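Local coordinates for protein sugar phosphate isomerase/epimerase (Parabacteroides distasonis, PDB 3OBE) that probably acts as a sugar or sugar-phosphate isomerase built on a xylose isomerase-like TIM barrel, its exact substrate and reaction remaining unassigned, at residues P137-E142 / K176-A181; D143-V148 / E202-N207. One frame throughout, in Å; residues are numbered along the deposited sequence.

Contact 1 of 2, residues P137-E142 / K176-A181; sequences PRIENE and KRVLKA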
loop_
_atom_site.group_PDB
_atom_site.type_symbol
_atom_site.label_atom_id
_atom_site.label_comp_id
_atom_site.label_asym_id
_atom_site.label_seq_id
_atom_site.Cartn_x
_atom_site.Cartn_y
_atom_site.Cartn_z
ATOM N N PRO A 137 -9.982 2.754 11.057
ATOM C CA PRO A 137 -11.053 3.400 11.826
ATOM C C PRO A 137 -10.967 3.122 13.322
ATOM O O PRO A 137 -10.172 2.282 13.778
ATOM C CB PRO A 137 -12.328 2.789 11.219
ATOM C CG PRO A 137 -11.947 2.354 9.823
ATOM C CD PRO A 137 -10.543 1.817 10.072
ATOM N N ARG A 138 -11.785 3.835 14.086
ATOM C CA ARG A 138 -11.906 3.528 15.480
ATOM C C ARG A 138 -12.445 2.133 15.703
ATOM O O ARG A 138 -13.567 1.851 15.339
ATOM C CB ARG A 138 -12.804 4.563 16.167
ATOM C CG ARG A 138 -12.822 4.361 17.684
ATOM C CD ARG A 138 -13.493 5.488 18.504
ATOM N NE ARG A 138 -12.748 6.740 18.391
ATOM C CZ ARG A 138 -11.661 7.062 19.073
ATOM N NH1 ARG A 138 -11.142 6.227 19.995
ATOM N NH2 ARG A 138 -11.093 8.239 18.847
ATOM N N ILE A 139 -11.652 1.278 16.341
ATOM C CA ILE A 139 -12.099 -0.077 16.633
ATOM C C ILE A 139 -11.905 -0.365 18.085
ATOM O O ILE A 139 -10.763 -0.466 18.536
ATOM C CB ILE A 139 -11.304 -1.153 15.791
ATOM C CG1 ILE A 139 -11.279 -0.814 14.304
ATOM C CG2 ILE A 139 -11.816 -2.587 16.130
ATOM C CD1 ILE A 139 -12.503 -0.915 13.603
ATOM N N GLU A 140 -13.006 -0.426 18.821
ATOM C CA GLU A 140 -12.917 -0.657 20.259
ATOM C C GLU A 140 -13.437 -1.997 20.683
ATOM O O GLU A 140 -13.134 -2.452 21.786
ATOM C CB GLU A 140 -13.605 0.481 20.983
ATOM C CG GLU A 140 -12.730 1.693 20.777
ATOM C CD GLU A 140 -13.309 3.037 21.192
ATOM O OE1 GLU A 140 -14.550 3.223 21.193
ATOM O OE2 GLU A 140 -12.432 3.920 21.442
ATOM N N ASN A 141 -14.194 -2.640 19.804
ATOM C CA ASN A 141 -14.664 -4.001 20.045
ATOM C C ASN A 141 -14.874 -4.697 18.700
ATOM O O ASN A 141 -14.726 -4.080 17.620
ATOM C CB ASN A 141 -15.921 -4.014 20.937
ATOM C CG ASN A 141 -17.113 -3.354 20.289
ATOM O OD1 ASN A 141 -17.284 -3.406 19.073
ATOM N ND2 ASN A 141 -18.004 -2.787 21.118
ATOM N N GLU A 142 -15.220 -5.978 18.756
ATOM C CA GLU A 142 -15.457 -6.777 17.552
ATOM C C GLU A 142 -16.510 -6.178 16.644
ATOM O O GLU A 142 -16.304 -6.146 15.433
ATOM C CB GLU A 142 -15.876 -8.224 17.881
ATOM C CG GLU A 142 -14.728 -9.130 18.208
ATOM C CD GLU A 142 -15.083 -10.614 18.086
ATOM O OE1 GLU A 142 -16.099 -10.971 17.437
ATOM O OE2 GLU A 142 -14.338 -11.429 18.675
ATOM N N LYS A 176 -3.287 -4.916 17.720
ATOM C CA LYS A 176 -3.945 -4.901 19.011
ATOM C C LYS A 176 -5.113 -5.885 18.941
ATOM O O LYS A 176 -5.654 -6.114 17.868
ATOM C CB LYS A 176 -4.442 -3.511 19.365
ATOM C CG LYS A 176 -3.304 -2.469 19.540
ATOM C CD LYS A 176 -3.815 -1.027 19.843
ATOM C CE LYS A 176 -2.745 -0.183 20.645
ATOM N N ARG A 177 -5.468 -6.405 20.115
ATOM C CA ARG A 177 -6.635 -7.250 20.314
ATOM C C ARG A 177 -7.827 -6.440 20.804
ATOM O O ARG A 177 -7.699 -5.479 21.594
ATOM C CB ARG A 177 -6.314 -8.352 21.335
ATOM C CG ARG A 177 -5.383 -9.428 20.792
ATOM C CD ARG A 177 -5.135 -10.529 21.806
ATOM N NE ARG A 177 -3.988 -11.343 21.427
ATOM C CZ ARG A 177 -4.046 -12.453 20.712
ATOM N NH1 ARG A 177 -5.205 -12.896 20.288
ATOM N NH2 ARG A 177 -2.933 -13.123 20.427
ATOM N N VAL A 178 -9.012 -6.832 20.342
ATOM C CA VAL A 178 -10.240 -6.272 20.857
ATOM C C VAL A 178 -11.174 -7.411 21.277
ATOM O O VAL A 178 -11.115 -8.492 20.742
ATOM C CB VAL A 178 -10.941 -5.327 19.860
ATOM C CG1 VAL A 178 -10.034 -4.120 19.566
ATOM C CG2 VAL A 178 -11.342 -6.048 18.542
ATOM N N LEU A 179 -11.941 -7.144 22.303
ATOM C CA LEU A 179 -12.918 -8.047 22.838
ATOM C C LEU A 179 -14.248 -7.894 22.108
ATOM O O LEU A 179 -14.463 -6.907 21.391
ATOM C CB LEU A 179 -13.143 -7.748 24.319
ATOM C CG LEU A 179 -11.979 -8.064 25.269
ATOM C CD1 LEU A 179 -12.390 -7.800 26.692
ATOM C CD2 LEU A 179 -11.538 -9.480 25.066
ATOM N N LYS A 180 -15.176 -8.815 22.328
ATOM C CA LYS A 180 -16.567 -8.599 21.915
ATOM C C LYS A 180 -17.242 -7.585 22.810
ATOM O O LYS A 180 -16.862 -7.412 23.945
ATOM C CB LYS A 180 -17.359 -9.911 21.932
ATOM C CG LYS A 180 -16.894 -10.866 20.846
ATOM C CD LYS A 180 -17.747 -12.129 20.861
ATOM C CE LYS A 180 -17.584 -12.888 19.558
ATOM N NZ LYS A 180 -16.145 -13.254 19.376
ATOM N N ALA A 181 -18.245 -6.898 22.282
ATOM C CA ALA A 181 -19.145 -6.121 23.138
ATOM C C ALA A 181 -19.696 -7.051 24.200
ATOM O O ALA A 181 -20.086 -8.183 23.885
ATOM C CB ALA A 181 -20.276 -5.505 22.304
HETATM O O HOH W 1 -12.171 -4.415 23.287
#
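E142 and K180 meet where the first turn of helix 142-160, on the outside of a xylose isomerase-like TIM barrel, lies against the chain just beyond the short strand 177-178. Starting from the backbone, E142 N donates to L179 O at 2.9 Å, a somewhat bent bond (147° at the hydrogen). The side chain then crosses K180 obliquely: CB lies 4.1 Å from K180 CG, and CG comes closer to the same methylene, at 3.8 Å. E142 CD continues over that carbon. At the tip, in one of two modelled conformers, OE2 accepts a hydrogen bond from K180 NZ at 2.7 Å, part of a salt bridge, met on the syn side but 32° out of the carboxylate plane; OE1 lies 3.0 Å from the same NZ. The lysine reaches back because its chain, extended as far as CE, bends at the last torsion (chi4 59°), which turns NZ onto the carboxylate.

N141, the N-cap residue, directs OD1 to the backbone N of D144, while its ND2 lies against A181 CB. V178 fills the inner side, its CG2 against the N141-E142 peptide and its CG1 4.2 Å from I139 CG2; I200 and L203 of helix 200-207 cover this apolar patch. One water joins the backbones further out, donating to E140 O at 2.7 Å and accepting from L179 N.

Contact 2 of 2, residues D143-V148 / E202-N207; sequences DDAKVV and ELFLKN
A145 sets its methyl against L203, with CB 3.8 Å from L203 CD1, and the axes of the two short segments come within 9.0 Å of each other, a spacing consistent with so small a side chain between them. The buried half of the contact continues with F204. Its CE1 lies 3.8 Å from V148 CG1, which comes at the ring obliquely, while A145 O sits near the ring plane at its edge, 4.0 Å from CE1. The V148 methyl gets there because CG1 stands anti to the backbone N (chi1 168°). F152 and Y168 add edge-to-face contacts to the same ring, and F215 of strand 213-218 also touches it, so F204 carries the packing from the outer helix 142-160 toward the parallel strands of the TIM barrel. The axes of the segments 143-148 and 202-207 cross at -46°.

The other flank is looser and faces solvent. There the exposed K146 lays its aliphatic chain across the amide of N207, CE being 3.9 Å from OD1, with no polar bond between the two. The amide is held from its own helix instead: ND2 donates to L203 O at 2.9 Å, and N207 N reaches the same oxygen from the opposite face of the carbonyl plane. An alanine at N207 would probably leave L203 O with one donor fewer and open a gap beside K146 CG and CE.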
loop_
_atom_site.group_PDB
_atom_site.type_symbol
_atom_site.label_atom_id
_atom_site.label_comp_id
_atom_site.label_asym_id
_atom_site.label_seq_id
_atom_site.Cartn_x
_atom_site.Cartn_y
_atom_site.Cartn_z
ATOM N N ASP A 143 -17.609 -5.690 17.218
ATOM C CA ASP A 143 -18.717 -5.170 16.406
ATOM C C ASP A 143 -18.239 -4.017 15.523
ATOM O O ASP A 143 -18.609 -3.955 14.355
ATOM C CB ASP A 143 -19.927 -4.708 17.240
ATOM C CG ASP A 143 -20.709 -5.886 17.869
ATOM O OD1 ASP A 143 -20.486 -7.075 17.481
ATOM O OD2 ASP A 143 -21.542 -5.593 18.745
ATOM N N ASP A 144 -17.357 -3.156 16.059
ATOM C CA ASP A 144 -16.815 -2.054 15.268
ATOM C C ASP A 144 -16.041 -2.587 14.077
ATOM O O ASP A 144 -16.139 -2.041 12.986
ATOM C CB ASP A 144 -15.857 -1.211 16.105
ATOM C CG ASP A 144 -16.518 -0.511 17.271
ATOM O OD1 ASP A 144 -17.750 -0.351 17.320
ATOM O OD2 ASP A 144 -15.737 -0.141 18.160
ATOM N N ALA A 145 -15.225 -3.627 14.299
ATOM C CA ALA A 145 -14.478 -4.268 13.245
ATOM C C ALA A 145 -15.382 -4.909 12.178
ATOM O O ALA A 145 -15.065 -4.872 11.016
ATOM C CB ALA A 145 -13.527 -5.315 13.845
ATOM N N LYS A 146 -16.477 -5.532 12.602
ATOM C CA LYS A 146 -17.434 -6.096 11.654
ATOM C C LYS A 146 -18.129 -5.061 10.778
ATOM O O LYS A 146 -18.212 -5.243 9.573
ATOM C CB LYS A 146 -18.463 -6.962 12.383
ATOM C CG LYS A 146 -17.860 -8.233 12.991
ATOM C CD LYS A 146 -18.925 -9.046 13.715
ATOM C CE LYS A 146 -18.559 -10.515 13.824
ATOM N NZ LYS A 146 -19.795 -11.304 14.242
ATOM N N VAL A 147 -18.533 -3.938 11.347
ATOM C CA VAL A 147 -19.176 -2.896 10.570
ATOM C C VAL A 147 -18.174 -2.290 9.571
ATOM O O VAL A 147 -18.526 -2.025 8.389
ATOM C CB VAL A 147 -19.828 -1.771 11.434
ATOM C CG1 VAL A 147 -20.453 -0.673 10.496
ATOM C CG2 VAL A 147 -20.949 -2.362 12.345
ATOM N N VAL A 148 -16.958 -2.065 10.034
ATOM C CA VAL A 148 -15.908 -1.613 9.162
ATOM C C VAL A 148 -15.684 -2.611 8.030
ATOM O O VAL A 148 -15.566 -2.217 6.868
ATOM C CB VAL A 148 -14.573 -1.281 9.937
ATOM C CG1 VAL A 148 -13.396 -1.103 8.944
ATOM C CG2 VAL A 148 -14.758 -0.022 10.754
ATOM N N GLU A 202 -6.962 -9.755 12.077
ATOM C CA GLU A 202 -7.656 -11.022 11.939
ATOM C C GLU A 202 -9.143 -10.852 11.726
ATOM O O GLU A 202 -9.757 -11.534 10.906
ATOM C CB GLU A 202 -7.343 -11.956 13.140
ATOM C CG GLU A 202 -8.106 -13.236 13.149
ATOM C CD GLU A 202 -7.663 -14.196 14.234
ATOM O OE1 GLU A 202 -6.613 -13.982 14.820
ATOM O OE2 GLU A 202 -8.389 -15.146 14.502
ATOM N N LEU A 203 -9.766 -9.953 12.488
ATOM C CA LEU A 203 -11.150 -9.672 12.319
ATOM C C LEU A 203 -11.460 -9.122 10.910
ATOM O O LEU A 203 -12.469 -9.504 10.313
ATOM C CB LEU A 203 -11.650 -8.713 13.398
ATOM C CG LEU A 203 -11.679 -9.306 14.792
ATOM C CD1 LEU A 203 -11.821 -8.118 15.805
ATOM C CD2 LEU A 203 -12.807 -10.368 14.902
ATOM N N PHE A 204 -10.616 -8.238 10.400
ATOM C CA PHE A 204 -10.816 -7.707 9.059
ATOM C C PHE A 204 -10.683 -8.818 8.021
ATOM O O PHE A 204 -11.518 -8.934 7.114
ATOM C CB PHE A 204 -9.821 -6.604 8.694
ATOM C CG PHE A 204 -9.998 -5.299 9.387
ATOM C CD1 PHE A 204 -11.135 -4.941 10.090
ATOM C CD2 PHE A 204 -8.972 -4.398 9.339
ATOM C CE1 PHE A 204 -11.237 -3.683 10.692
ATOM C CE2 PHE A 204 -9.070 -3.173 9.914
ATOM C CZ PHE A 204 -10.187 -2.802 10.613
ATOM N N LEU A 205 -9.685 -9.661 8.162
ATOM C CA LEU A 205 -9.559 -10.823 7.275
ATOM C C LEU A 205 -10.775 -11.726 7.272
ATOM O O LEU A 205 -11.289 -12.123 6.203
ATOM C CB LEU A 205 -8.290 -11.606 7.637
ATOM C CG LEU A 205 -6.989 -10.880 7.257
ATOM C CD1 LEU A 205 -5.822 -11.292 8.172
ATOM C CD2 LEU A 205 -6.576 -11.151 5.798
ATOM N N LYS A 206 -11.197 -12.096 8.462
ATOM C CA LYS A 206 -12.291 -13.066 8.601
ATOM C C LYS A 206 -13.637 -12.522 8.222
ATOM O O LYS A 206 -14.545 -13.298 7.854
ATOM C CB LYS A 206 -12.336 -13.659 9.990
ATOM C CG LYS A 206 -10.991 -14.282 10.346
ATOM C CD LYS A 206 -10.963 -15.724 10.517
ATOM C CE LYS A 206 -9.823 -16.104 11.444
ATOM N NZ LYS A 206 -9.701 -17.562 11.588
ATOM N N ASN A 207 -13.794 -11.201 8.250
ATOM C CA ASN A 207 -15.084 -10.590 7.955
ATOM C C ASN A 207 -15.160 -9.881 6.597
ATOM O O ASN A 207 -16.155 -9.237 6.305
ATOM C CB ASN A 207 -15.480 -9.636 9.095
ATOM C CG ASN A 207 -15.865 -10.410 10.340
ATOM O OD1 ASN A 207 -16.917 -11.036 10.371
ATOM N ND2 ASN A 207 -14.987 -10.431 11.338
#

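How the contacts relate
From the N terminus, the chain leaves strand 130-133, passes through 137-142 and runs without a break into 143-148, in the first turns of helix 142-160. After strand 165-169, residues 176-181 come back to close contact 1 across 33 intervening residues. A further excursion, partly unmodelled, leads through strand 198-199, the antiparallel mate of 177-178, into helix 200-207, where contact 2 closes a longer loop of 53 residues. The two closures therefore cross, not nest. Their centres lie about 9 Å apart, and V178 CG2 meets L203 CD1 at 3.5 Å. Together they tie the small two-stranded sheet and helix 200-207 to the N-terminal end of helix 142-160.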